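Side-chain contacts in putative glycosyl hydrolase (Bacteroides thetaiotaomicron VPI-5482, PDB 3K11), which is of uncertain function but probably acts as a glycosyl hydrolase of family 88: residues L226-A229 with V230-F233; P287-P290 with K291-Y295; F296-H299 with V300-V303; L336-A339 with I340-W344. All coordinates share one frame; numbering follows the deposited sequence. Where two conformers were deposited one is given.

Interaction 1: L226-A229 with V230-F233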
ATOM      1  N   LEU A 226     -15.903  29.202  22.402  1.00 22.72           N
ATOM      2  CA  LEU A 226     -14.637  28.450  22.442  1.00 22.14           C
ATOM      3  C   LEU A 226     -14.869  27.031  22.927  1.00 22.54           C
ATOM      4  O   LEU A 226     -14.347  26.108  22.367  1.00 21.94           O
ATOM      5  CB  LEU A 226     -13.590  29.154  23.351  1.00 22.79           C
ATOM      6  CG  LEU A 226     -12.953  30.479  22.909  1.00 27.34           C
ATOM      7  CD1 LEU A 226     -12.087  31.109  24.057  1.00 25.34           C
ATOM      8  CD2 LEU A 226     -12.117  30.347  21.613  1.00 28.27           C
ATOM      9  N   ALA A 227     -15.662  26.864  23.977  1.00 25.10           N
ATOM     10  CA  ALA A 227     -15.895  25.554  24.510  1.00 21.26           C
ATOM     11  C   ALA A 227     -16.671  24.697  23.548  1.00 23.12           C
ATOM     12  O   ALA A 227     -16.374  23.520  23.419  1.00 24.53           O
ATOM     13  CB  ALA A 227     -16.575  25.617  25.888  1.00 22.30           C
ATOM     14  N   GLU A 228     -17.686  25.264  22.886  1.00 21.97           N
ATOM     15  CA  GLU A 228     -18.486  24.470  21.928  1.00 22.92           C
ATOM     16  C   GLU A 228     -17.666  24.080  20.722  1.00 24.37           C
ATOM     17  O   GLU A 228     -17.750  22.936  20.265  1.00 22.12           O
ATOM     18  CB  GLU A 228     -19.730  25.233  21.513  1.00 23.58           C
ATOM     19  CG  GLU A 228     -20.693  24.448  20.596  1.00 23.09           C
ATOM     20  CD  GLU A 228     -21.294  23.219  21.256  1.00 29.16           C
ATOM     21  OE1 GLU A 228     -21.221  23.081  22.507  1.00 26.45           O
ATOM     22  OE2 GLU A 228     -21.863  22.398  20.514  1.00 29.18           O
ATOM     23  N   ALA A 229     -16.833  24.992  20.226  1.00 22.02           N
ATOM     24  CA  ALA A 229     -15.937  24.650  19.098  1.00 22.80           C
ATOM     25  C   ALA A 229     -15.024  23.469  19.420  1.00 24.82           C
ATOM     26  O   ALA A 229     -14.886  22.507  18.635  1.00 24.59           O
ATOM     27  CB  ALA A 229     -15.139  25.890  18.677  1.00 21.60           C
ATOM     28  N   VAL A 230     -14.415  23.512  20.602  1.00 23.46           N
ATOM     29  CA  VAL A 230     -13.569  22.402  21.068  1.00 22.17           C
ATOM     30  C   VAL A 230     -14.348  21.084  21.272  1.00 21.38           C
ATOM     31  O   VAL A 230     -13.895  19.997  20.892  1.00 23.75           O
ATOM     32  CB  VAL A 230     -12.785  22.806  22.335  1.00 24.25           C
ATOM     33  CG1 VAL A 230     -12.054  21.605  22.973  1.00 24.00           C
ATOM     34  CG2 VAL A 230     -11.741  23.906  21.950  1.00 21.25           C
ATOM     35  N   LYS A 231     -15.509  21.190  21.883  1.00 23.60           N
ATOM     36  CA  LYS A 231     -16.355  20.031  22.131  1.00 22.37           C
ATOM     37  C   LYS A 231     -16.713  19.348  20.830  1.00 24.11           C
ATOM     38  O   LYS A 231     -16.630  18.136  20.702  1.00 25.06           O
ATOM     39  CB  LYS A 231     -17.635  20.508  22.831  1.00 21.14           C
ATOM     40  CG  LYS A 231     -18.580  19.375  23.238  1.00 27.24           C
ATOM     41  CD  LYS A 231     -19.899  19.878  23.839  1.00 31.20           C
ATOM     42  CE  LYS A 231     -20.893  18.662  24.093  1.00 33.36           C
ATOM     43  NZ  LYS A 231     -22.299  19.092  24.104  1.00 44.88           N
ATOM     44  N   GLN A 232     -17.141  20.125  19.836  1.00 23.96           N
ATOM     45  CA  GLN A 232     -17.385  19.547  18.508  1.00 23.09           C
ATOM     46  C   GLN A 232     -16.149  18.873  17.983  1.00 22.54           C
ATOM     47  O   GLN A 232     -16.176  17.725  17.521  1.00 23.19           O
ATOM     48  CB  GLN A 232     -17.766  20.658  17.516  1.00 22.52           C
ATOM     49  CG  GLN A 232     -19.140  21.265  17.781  1.00 23.22           C
ATOM     50  CD  GLN A 232     -20.303  20.334  17.535  1.00 28.25           C
ATOM     51  OE1 GLN A 232     -20.222  19.437  16.723  1.00 23.39           O
ATOM     52  NE2 GLN A 232     -21.412  20.588  18.233  1.00 21.97           N
ATOM     53  N   PHE A 233     -15.049  19.595  18.016  1.00 21.91           N
ATOM     54  CA  PHE A 233     -13.820  19.009  17.434  1.00 21.58           C
ATOM     55  C   PHE A 233     -13.542  17.647  18.031  1.00 24.27           C
ATOM     56  O   PHE A 233     -13.291  16.685  17.322  1.00 24.72           O
ATOM     57  CB  PHE A 233     -12.626  19.930  17.642  1.00 23.77           C
ATOM     58  CG  PHE A 233     -11.387  19.487  16.893  1.00 25.18           C
ATOM     59  CD1 PHE A 233     -10.492  18.554  17.447  1.00 26.39           C
ATOM     60  CD2 PHE A 233     -11.095  20.003  15.652  1.00 26.05           C
ATOM     61  CE1 PHE A 233      -9.381  18.134  16.746  1.00 27.97           C
ATOM     62  CE2 PHE A 233      -9.933  19.533  14.920  1.00 24.65           C
ATOM     63  CZ  PHE A 233      -9.118  18.621  15.465  1.00 26.39           C
TER
HETATM   64  O   HOH W   1     -23.085  20.531  22.130  1.00 45.18           O
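Gln232 NE2 donates to Glu228 OE2 over 2.9 Å, one helical turn apart, and the bond is nearly straight (N-H...O 160°). The carboxylate oxygen lies close to the amide plane of Gln232 but is met on its anti side, by a donor well out of the carboxylate plane, and the flat groups are turned 60° apart. A bend in the Glu228 chain at its second torsion (chi2 64°) turns the carboxylate toward Gln232. Water 1 also donates to Glu228 OE2 (2.8 Å) and accepts from Lys231 NZ (2.6 Å), a bridge between two charges that stop short of a salt bridge, OE1 and NZ being 4.4 Å apart. Both pairings follow the i to i+3 and i to i+4 spacing of helix 222-240, part of a family 88 domain of the six-hairpin clan, where Gln232 N bonds Glu228 O at 2.9 Å. Arg183 forms a salt bridge with Glu228 OE2 and Asp186 O takes a bond from Lys231 NZ. Gln232 NE2 also donates to Gly187 O, while its OE1 accepts from Phe189 N. A leucine in place of Gln232 would probably leave Glu228 OE2 without this donor and Phe189 N and Gly187 O without their mates.

Interaction 2: P287-P290 with K291-Y295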
ATOM      1  N   PRO A 287      -7.337  25.389  27.959  1.00 24.45           N
ATOM      2  CA  PRO A 287      -7.049  24.107  28.627  1.00 22.94           C
ATOM      3  C   PRO A 287      -7.174  22.876  27.765  1.00 26.73           C
ATOM      4  O   PRO A 287      -6.453  21.916  28.010  1.00 27.16           O
ATOM      5  CB  PRO A 287      -8.038  24.099  29.817  1.00 27.37           C
ATOM      6  CG  PRO A 287      -9.025  25.084  29.529  1.00 27.53           C
ATOM      7  CD  PRO A 287      -8.434  26.111  28.629  1.00 25.95           C
ATOM      8  N   GLN A 288      -8.068  22.877  26.768  1.00 23.78           N
ATOM      9  CA  GLN A 288      -8.109  21.718  25.843  1.00 25.87           C
ATOM     10  C   GLN A 288      -7.222  21.857  24.570  1.00 22.81           C
ATOM     11  O   GLN A 288      -7.241  20.985  23.698  1.00 25.16           O
ATOM     12  CB  GLN A 288      -9.564  21.447  25.428  1.00 23.69           C
ATOM     13  CG  GLN A 288     -10.401  20.708  26.498  1.00 29.02           C
ATOM     14  CD  GLN A 288     -10.452  21.431  27.829  1.00 30.08           C
ATOM     15  OE1 GLN A 288     -11.103  22.470  27.972  1.00 24.71           O
ATOM     16  NE2 GLN A 288      -9.754  20.863  28.834  1.00 23.70           N
ATOM     17  N   ARG A 289      -6.456  22.935  24.447  1.00 24.84           N
ATOM     18  CA  ARG A 289      -5.623  23.102  23.266  1.00 25.60           C
ATOM     19  C   ARG A 289      -4.675  21.940  23.039  1.00 24.95           C
ATOM     20  O   ARG A 289      -4.470  21.549  21.901  1.00 27.07           O
ATOM     21  CB  ARG A 289      -4.871  24.418  23.300  1.00 27.44           C
ATOM     22  CG  ARG A 289      -4.046  24.738  22.004  1.00 26.06           C
ATOM     23  CD  ARG A 289      -3.388  26.060  22.156  1.00 24.45           C
ATOM     24  NE  ARG A 289      -2.669  26.543  20.980  1.00 26.44           N
ATOM     25  CZ  ARG A 289      -1.417  26.224  20.681  1.00 30.08           C
ATOM     26  NH1 ARG A 289      -0.754  25.320  21.368  1.00 28.49           N
ATOM     27  NH2 ARG A 289      -0.844  26.763  19.636  1.00 29.36           N
ATOM     28  N   PRO A 290      -4.049  21.396  24.098  1.00 24.60           N
ATOM     29  CA  PRO A 290      -3.142  20.260  23.858  1.00 24.63           C
ATOM     30  C   PRO A 290      -3.731  19.055  23.113  1.00 24.56           C
ATOM     31  O   PRO A 290      -3.066  18.437  22.274  1.00 25.63           O
ATOM     32  CB  PRO A 290      -2.653  19.930  25.274  1.00 25.27           C
ATOM     33  CG  PRO A 290      -2.637  21.256  25.919  1.00 26.40           C
ATOM     34  CD  PRO A 290      -3.955  21.854  25.493  1.00 26.51           C
ATOM     35  N   LYS A 291      -4.976  18.723  23.425  0.50 23.68           N
ATOM     36  CA  LYS A 291      -5.676  17.618  22.779  0.50 24.27           C
ATOM     37  C   LYS A 291      -5.964  17.907  21.320  0.50 24.60           C
ATOM     38  O   LYS A 291      -5.916  17.008  20.472  0.50 23.07           O
ATOM     39  CB  LYS A 291      -6.993  17.329  23.502  0.50 25.60           C
ATOM     40  CG  LYS A 291      -6.812  16.570  24.794  0.50 30.24           C
ATOM     41  CD  LYS A 291      -8.133  16.078  25.328  0.50 29.56           C
ATOM     42  CE  LYS A 291      -7.922  15.299  26.604  0.50 33.92           C
ATOM     43  NZ  LYS A 291      -9.267  14.946  27.179  0.50 38.83           N
ATOM     44  N   VAL A 292      -6.309  19.155  21.036  1.00 22.31           N
ATOM     45  CA  VAL A 292      -6.549  19.574  19.660  1.00 23.68           C
ATOM     46  C   VAL A 292      -5.244  19.575  18.882  1.00 24.06           C
ATOM     47  O   VAL A 292      -5.180  19.080  17.742  1.00 23.99           O
ATOM     48  CB  VAL A 292      -7.172  20.980  19.594  1.00 23.39           C
ATOM     49  CG1 VAL A 292      -7.301  21.486  18.149  1.00 21.83           C
ATOM     50  CG2 VAL A 292      -8.540  20.974  20.248  1.00 23.74           C
HETATM   51  N   MSE A 293      -4.200  20.098  19.500  1.00 22.40           N
HETATM   52  CA  MSE A 293      -2.889  20.116  18.842  1.00 24.91           C
HETATM   53  C   MSE A 293      -2.334  18.728  18.578  1.00 23.01           C
HETATM   54  O   MSE A 293      -1.739  18.444  17.530  1.00 24.63           O
HETATM   55  CB  MSE A 293      -1.911  20.967  19.657  1.00 25.00           C
HETATM   56  CG  MSE A 293      -0.538  21.082  19.058  1.00 25.95           C
HETATM   57 SE   MSE A 293      -0.429  21.964  17.323  0.75 22.26          SE
HETATM   58  CE  MSE A 293      -0.680  23.716  17.894  1.00 24.34           C
ATOM     59  N   ASP A 294      -2.473  17.847  19.540  1.00 24.41           N
ATOM     60  CA  ASP A 294      -2.105  16.449  19.348  1.00 24.67           C
ATOM     61  C   ASP A 294      -2.842  15.789  18.169  1.00 23.69           C
ATOM     62  O   ASP A 294      -2.223  15.068  17.392  1.00 24.69           O
ATOM     63  CB  ASP A 294      -2.385  15.646  20.616  1.00 27.17           C
ATOM     64  CG  ASP A 294      -1.396  15.947  21.748  1.00 35.11           C
ATOM     65  OD1 ASP A 294      -0.378  16.652  21.531  1.00 33.15           O
ATOM     66  OD2 ASP A 294      -1.676  15.486  22.869  1.00 35.24           O
ATOM     67  N   TYR A 295      -4.146  16.020  18.055  1.00 23.51           N
ATOM     68  CA  TYR A 295      -4.905  15.531  16.911  1.00 22.77           C
ATOM     69  C   TYR A 295      -4.391  16.106  15.624  1.00 22.52           C
ATOM     70  O   TYR A 295      -4.225  15.385  14.624  1.00 23.02           O
ATOM     71  CB  TYR A 295      -6.401  15.852  17.017  1.00 24.63           C
ATOM     72  CG  TYR A 295      -7.203  14.767  17.676  1.00 23.48           C
ATOM     73  CD1 TYR A 295      -7.309  13.519  17.102  1.00 25.57           C
ATOM     74  CD2 TYR A 295      -7.901  15.016  18.867  1.00 24.89           C
ATOM     75  CE1 TYR A 295      -8.042  12.521  17.691  1.00 28.68           C
ATOM     76  CE2 TYR A 295      -8.675  14.009  19.438  1.00 27.42           C
ATOM     77  CZ  TYR A 295      -8.714  12.765  18.842  1.00 30.29           C
ATOM     78  OH  TYR A 295      -9.479  11.784  19.416  1.00 29.09           O
TER
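Met293 N bonds Arg289 O at 2.8 Å and Asp294 N bonds Pro290 O at 2.9 Å, whereas Lys291 N and Val292 N make only weak bonds to Gln288 O, as the chain leaves a turn and enters helix 289-304. Pro290 sits in the first turn of this helix, where a residue lacking an N-H costs no helical hydrogen bond. The main side-chain contact joins Arg289 to the selenomethionine at 293. They lie side by side and point the same way, and the methyl CE of Met293 rests over one face of the guanidinium, 3.5 Å from Arg289 NH2. The arginine chain is extended from CG to NE, with CG anti to the backbone N (chi1 -175°), while the selenomethionine chain bends twice (chi2 63°, chi3 74°) to carry CE over the flat group. Elsewhere, Val292 CG2 lies 3.7 Å from Gln288 O. Leu279 of helix 265-281 touches Arg289, Val292 and Met293, and Glu284 adds a long, weak ion pair to Arg289 NH2. Because the methyl meets a face and the N-H groups lie in the guanidinium plane, this packing need not compete with hydrogen bonding at the edge, so the arginine can probably pack on the selenomethionine and keep its charge for polar partners.

Interaction 3: F296-H299 with V300-V303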
ATOM      1  N   PHE A 296      -4.126  17.411  15.620  1.00 22.45           N
ATOM      2  CA  PHE A 296      -3.578  18.076  14.410  1.00 21.63           C
ATOM      3  C   PHE A 296      -2.242  17.501  14.002  1.00 24.58           C
ATOM      4  O   PHE A 296      -2.044  17.066  12.865  1.00 23.00           O
ATOM      5  CB  PHE A 296      -3.362  19.562  14.676  1.00 23.12           C
ATOM      6  CG  PHE A 296      -2.784  20.303  13.476  1.00 23.60           C
ATOM      7  CD1 PHE A 296      -3.486  20.361  12.271  1.00 23.45           C
ATOM      8  CD2 PHE A 296      -1.517  20.869  13.556  1.00 24.96           C
ATOM      9  CE1 PHE A 296      -2.922  20.971  11.148  1.00 23.06           C
ATOM     10  CE2 PHE A 296      -0.935  21.504  12.446  1.00 22.07           C
ATOM     11  CZ  PHE A 296      -1.648  21.567  11.251  1.00 24.10           C
ATOM     12  N   ARG A 297      -1.329  17.432  14.954  1.00 25.67           N
ATOM     13  CA  ARG A 297      -0.032  16.857  14.661  1.00 24.52           C
ATOM     14  C   ARG A 297      -0.056  15.400  14.180  1.00 24.09           C
ATOM     15  O   ARG A 297       0.718  15.034  13.281  1.00 25.83           O
ATOM     16  CB  ARG A 297       0.890  17.047  15.846  1.00 25.01           C
ATOM     17  CG  ARG A 297       1.368  18.483  15.981  1.00 25.92           C
ATOM     18  CD  ARG A 297       2.256  18.599  17.165  1.00 32.97           C
ATOM     19  NE  ARG A 297       2.779  19.971  17.174  1.00 34.10           N
ATOM     20  CZ  ARG A 297       3.019  20.687  18.265  1.00 33.79           C
ATOM     21  NH1 ARG A 297       2.840  20.163  19.487  1.00 32.32           N
ATOM     22  NH2 ARG A 297       3.433  21.949  18.138  1.00 29.64           N
ATOM     23  N   ALA A 298      -0.912  14.558  14.757  1.00 23.30           N
ATOM     24  CA  ALA A 298      -1.044  13.173  14.327  1.00 22.74           C
ATOM     25  C   ALA A 298      -1.595  13.102  12.900  1.00 23.07           C
ATOM     26  O   ALA A 298      -1.158  12.276  12.104  1.00 24.29           O
ATOM     27  CB  ALA A 298      -1.945  12.367  15.272  1.00 22.47           C
ATOM     28  N   HIS A 299      -2.534  13.985  12.568  1.00 21.76           N
ATOM     29  CA  HIS A 299      -3.108  14.021  11.224  1.00 21.65           C
ATOM     30  C   HIS A 299      -2.088  14.494  10.189  1.00 23.13           C
ATOM     31  O   HIS A 299      -1.972  13.944   9.093  1.00 23.78           O
ATOM     32  CB  HIS A 299      -4.339  14.924  11.223  1.00 21.97           C
ATOM     33  CG  HIS A 299      -5.221  14.751  10.029  1.00 24.32           C
ATOM     34  ND1 HIS A 299      -6.091  15.735   9.611  1.00 22.80           N
ATOM     35  CD2 HIS A 299      -5.362  13.718   9.156  1.00 23.43           C
ATOM     36  CE1 HIS A 299      -6.758  15.301   8.550  1.00 24.09           C
ATOM     37  NE2 HIS A 299      -6.340  14.081   8.252  1.00 25.43           N
ATOM     38  N   VAL A 300      -1.287  15.471  10.576  1.00 22.73           N
ATOM     39  CA  VAL A 300      -0.205  15.941   9.709  1.00 22.39           C
ATOM     40  C   VAL A 300       0.721  14.770   9.332  1.00 22.60           C
ATOM     41  O   VAL A 300       1.074  14.577   8.140  1.00 24.01           O
ATOM     42  CB  VAL A 300       0.593  17.079  10.333  1.00 22.97           C
ATOM     43  CG1 VAL A 300       1.956  17.279   9.616  1.00 21.40           C
ATOM     44  CG2 VAL A 300      -0.184  18.372  10.328  1.00 19.02           C
ATOM     45  N   ARG A 301       1.131  13.995  10.332  0.50 24.76           N
ATOM     46  CA  ARG A 301       2.024  12.882  10.082  0.50 23.90           C
ATOM     47  C   ARG A 301       1.408  11.814   9.166  0.50 25.44           C
ATOM     48  O   ARG A 301       2.111  11.242   8.331  0.50 26.49           O
ATOM     49  CB  ARG A 301       2.505  12.268  11.403  0.50 25.29           C
ATOM     50  CG  ARG A 301       3.492  13.147  12.154  0.50 26.94           C
ATOM     51  CD  ARG A 301       4.131  12.391  13.316  0.50 28.53           C
ATOM     52  NE  ARG A 301       3.212  12.203  14.425  0.50 26.88           N
ATOM     53  CZ  ARG A 301       3.015  13.086  15.412  0.50 25.96           C
ATOM     54  NH1 ARG A 301       3.640  14.270  15.457  0.50 30.30           N
ATOM     55  NH2 ARG A 301       2.134  12.808  16.351  0.50 23.06           N
ATOM     56  N   GLY A 302       0.124  11.523   9.342  1.00 24.33           N
ATOM     57  CA  GLY A 302      -0.559  10.504   8.520  1.00 26.37           C
ATOM     58  C   GLY A 302      -0.774  10.946   7.104  1.00 25.71           C
ATOM     59  O   GLY A 302      -0.578  10.179   6.187  1.00 25.75           O
ATOM     60  N   VAL A 303      -1.195  12.187   6.922  1.00 23.09           N
ATOM     61  CA  VAL A 303      -1.420  12.739   5.586  1.00 22.58           C
ATOM     62  C   VAL A 303      -0.117  12.846   4.813  1.00 24.65           C
ATOM     63  O   VAL A 303      -0.026  12.397   3.658  1.00 22.80           O
ATOM     64  CB  VAL A 303      -2.157  14.133   5.619  1.00 24.32           C
ATOM     65  CG1 VAL A 303      -2.102  14.829   4.209  1.00 24.73           C
ATOM     66  CG2 VAL A 303      -3.635  13.957   6.138  1.00 22.61           C
TER
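The methyl CG2 of Val300 lies over one face of the Phe296 ring, 3.9 Å from its centroid and 20° off the ring normal, which makes a CH-pi contact. It is displaced toward the rim, with CZ of Phe296 the nearest ring atom at 3.6 Å. The Phe296 CG is trans to the backbone N (chi1 179°), which directs the ring along the helix toward the next turn. Val303 CG2, four residues on from His299, approaches the His299 ring obliquely, 3.4 Å from its NE2. Around the helix, Arg301 in one of its two conformers bends at its third torsion (chi3 -73°) and folds its guanidinium back over the preceding turn. Arg297 O lies over the centre of one face of that group, 3.7 Å from Arg301 CZ, so it meets the flat cation from above. The backbone O of Arg297 already accepts from Arg301 N at 3.2 Å, one of four successive i to i+4 bonds that mark this part of helix 289-304 as regular alpha-helix. This helix belongs to the family 88 domain, whose six-hairpin clan is built on an (alpha/alpha)6 barrel. Leu272, Ala275 and Cys276 of the neighbouring helix 265-281 touch Phe296, and Leu336 of helix 326-342 meets Val300. His299 NE2 is hydrogen-bonded to Asn268 OD1, and Tyr248 meets its ring edge-to-face, partners that would fix the rotation of the imidazole beside Val303. Arg297 NH2 reaches Trp344 O, whereas Arg301 NH1, in that same conformer, forms a salt bridge with Asp258 of the second subunit.

Interaction 4: L336-A339 with I340-W344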
ATOM      1  N   LEU A 336      -0.173  22.960   5.665  1.00 22.31           N
ATOM      2  CA  LEU A 336       1.221  22.716   6.012  1.00 23.09           C
ATOM      3  C   LEU A 336       2.007  24.009   6.063  1.00 24.09           C
ATOM      4  O   LEU A 336       2.736  24.259   7.044  1.00 25.00           O
ATOM      5  CB  LEU A 336       1.839  21.712   5.046  1.00 23.70           C
ATOM      6  CG  LEU A 336       1.335  20.280   5.090  1.00 25.56           C
ATOM      7  CD1 LEU A 336       1.878  19.496   3.853  1.00 23.76           C
ATOM      8  CD2 LEU A 336       1.623  19.555   6.475  1.00 22.74           C
ATOM      9  N   ALA A 337       1.840  24.873   5.058  1.00 22.07           N
ATOM     10  CA  ALA A 337       2.548  26.170   5.056  1.00 20.02           C
ATOM     11  C   ALA A 337       2.118  26.991   6.268  1.00 20.77           C
ATOM     12  O   ALA A 337       2.953  27.636   6.925  1.00 21.81           O
ATOM     13  CB  ALA A 337       2.264  26.915   3.762  1.00 20.37           C
ATOM     14  N   HIS A 338       0.814  26.984   6.559  1.00 23.86           N
ATOM     15  CA  HIS A 338       0.276  27.754   7.690  1.00 24.43           C
ATOM     16  C   HIS A 338       0.873  27.284   9.031  1.00 23.33           C
ATOM     17  O   HIS A 338       1.301  28.093   9.858  1.00 24.97           O
ATOM     18  CB  HIS A 338      -1.233  27.612   7.739  1.00 24.02           C
ATOM     19  CG  HIS A 338      -1.891  28.526   8.715  1.00 22.93           C
ATOM     20  ND1 HIS A 338      -1.834  29.898   8.574  1.00 23.23           N
ATOM     21  CD2 HIS A 338      -2.633  28.282   9.827  1.00 23.30           C
ATOM     22  CE1 HIS A 338      -2.479  30.461   9.589  1.00 28.33           C
ATOM     23  NE2 HIS A 338      -2.997  29.507  10.347  1.00 25.70           N
ATOM     24  N   ALA A 339       0.897  25.960   9.201  1.00 21.73           N
ATOM     25  CA  ALA A 339       1.391  25.339  10.432  1.00 18.43           C
ATOM     26  C   ALA A 339       2.886  25.636  10.602  1.00 23.68           C
ATOM     27  O   ALA A 339       3.344  25.830  11.717  1.00 23.61           O
ATOM     28  CB  ALA A 339       1.153  23.818  10.421  1.00 20.79           C
ATOM     29  N   ILE A 340       3.642  25.673   9.501  1.00 24.68           N
ATOM     30  CA  ILE A 340       5.052  26.052   9.591  1.00 21.76           C
ATOM     31  C   ILE A 340       5.166  27.518   9.979  1.00 21.55           C
ATOM     32  O   ILE A 340       5.939  27.867  10.915  1.00 22.31           O
ATOM     33  CB  ILE A 340       5.828  25.834   8.260  1.00 22.91           C
ATOM     34  CG1 ILE A 340       5.898  24.333   7.904  1.00 21.08           C
ATOM     35  CG2 ILE A 340       7.263  26.395   8.388  1.00 21.75           C
ATOM     36  CD1 ILE A 340       6.218  24.033   6.383  1.00 21.99           C
ATOM     37  N   ASN A 341       4.395  28.360   9.292  1.00 22.00           N
ATOM     38  CA  ASN A 341       4.395  29.799   9.577  1.00 22.20           C
ATOM     39  C   ASN A 341       4.005  30.083  11.016  1.00 25.15           C
ATOM     40  O   ASN A 341       4.548  31.021  11.624  1.00 23.40           O
ATOM     41  CB  ASN A 341       3.456  30.542   8.634  1.00 23.53           C
ATOM     42  CG  ASN A 341       3.968  30.586   7.196  1.00 24.17           C
ATOM     43  OD1 ASN A 341       5.183  30.533   6.959  1.00 27.54           O
ATOM     44  ND2 ASN A 341       3.052  30.784   6.253  1.00 25.25           N
ATOM     45  N   LYS A 342       3.063  29.307  11.557  1.00 21.84           N
ATOM     46  CA  LYS A 342       2.597  29.489  12.946  1.00 23.22           C
ATOM     47  C   LYS A 342       3.487  28.889  13.997  1.00 25.45           C
ATOM     48  O   LYS A 342       3.276  29.131  15.163  1.00 23.35           O
ATOM     49  CB  LYS A 342       1.169  28.928  13.127  1.00 23.12           C
ATOM     50  CG  LYS A 342       0.139  29.643  12.323  1.00 22.73           C
ATOM     51  CD  LYS A 342      -0.273  31.021  12.912  1.00 35.17           C
ATOM     52  CE  LYS A 342      -1.259  30.906  14.019  1.00 42.18           C
ATOM     53  NZ  LYS A 342      -1.863  32.241  14.300  1.00 41.14           N
ATOM     54  N   GLY A 343       4.479  28.113  13.608  1.00 22.91           N
ATOM     55  CA  GLY A 343       5.369  27.448  14.544  1.00 26.68           C
ATOM     56  C   GLY A 343       4.809  26.152  15.090  1.00 24.18           C
ATOM     57  O   GLY A 343       5.322  25.666  16.083  1.00 23.76           O
ATOM     58  N   TRP A 344       3.760  25.596  14.474  1.00 24.42           N
ATOM     59  CA  TRP A 344       3.138  24.355  14.956  1.00 24.10           C
ATOM     60  C   TRP A 344       3.847  23.084  14.509  1.00 23.73           C
ATOM     61  O   TRP A 344       3.846  22.086  15.229  1.00 23.08           O
ATOM     62  CB  TRP A 344       1.692  24.264  14.501  1.00 25.27           C
ATOM     63  CG  TRP A 344       0.850  25.406  14.906  1.00 22.41           C
ATOM     64  CD1 TRP A 344       1.022  26.253  15.931  1.00 27.82           C
ATOM     65  CD2 TRP A 344      -0.391  25.769  14.288  1.00 21.48           C
ATOM     66  NE1 TRP A 344      -0.018  27.157  15.979  1.00 22.64           N
ATOM     67  CE2 TRP A 344      -0.888  26.877  14.964  1.00 28.12           C
ATOM     68  CE3 TRP A 344      -1.103  25.268  13.206  1.00 24.55           C
ATOM     69  CZ2 TRP A 344      -2.077  27.474  14.612  1.00 22.86           C
ATOM     70  CZ3 TRP A 344      -2.286  25.871  12.832  1.00 26.06           C
ATOM     71  CH2 TRP A 344      -2.749  26.980  13.519  1.00 25.85           C
TER
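His338 extends with its CG and backbone N in an anti arrangement (chi1 -171°), and Lys342 bends at its second and third torsions, so that the two side chains run side by side one turn apart. Lys342 CG sits over one face of the imidazole, 3.9 Å from the ring centroid, a CH-pi contact displaced toward the rim. From another direction the edge of His338 is turned toward the face of Trp344 in an offset edge-to-face pair: the planes stand at 85° and the His338 and six-membered Trp344 ring centroids are 5.4 Å apart. Trp344 also packs CE3 against Ala339 CB at 3.9 Å. Its backbone N reaches back to Ala339 O at 2.8 Å, while Gly343 N bonds Ile340 O at 3.1 Å. With a positive phi at Gly343, this is a Schellman motif ending helix 326-342, and it swings the indole back against the last turn. His338 NE2 is hydrogen-bonded to Asp280 OD1 and ND1 to Glu409 OE2, which also accepts from Asn341 ND2. Replacing His338 by an alanine would probably leave Asp280 and Glu409 each short of a hydrogen-bond partner and open a gap beside Trp344 and the Lys342 chain. Because both ring nitrogens face carboxylates, a protonated imidazole would probably be favoured, though the nearby Lys342 amine may work against it; the ring is bonded through its nitrogens while Lys342 packs on a face and Trp344 lies against its edge.

The four contacts follow one another along the chain on three helices: interaction 1 on helix 222-240, interactions 2 and 3 in succession on helix 289-304, and interaction 4 at the C-terminal end of helix 326-342. Centres of interactions 1 and 2 are 11 Å apart, with Val230 CG1 packed on Gln288 CB at 3.5 Å. Interactions 3 and 4 lie 13 Å apart by centres and meet through Phe296 CZ and Ala339 CB at 3.7 Å. Trp344 also touches Met293 of interaction 2, whereas interactions 1 and 4 stay about 10 Å apart at their nearest atoms. Helix 289-304 thus packs against helix 222-240 through interaction 2 and helix 326-342 through interaction 3, within one family 88 domain.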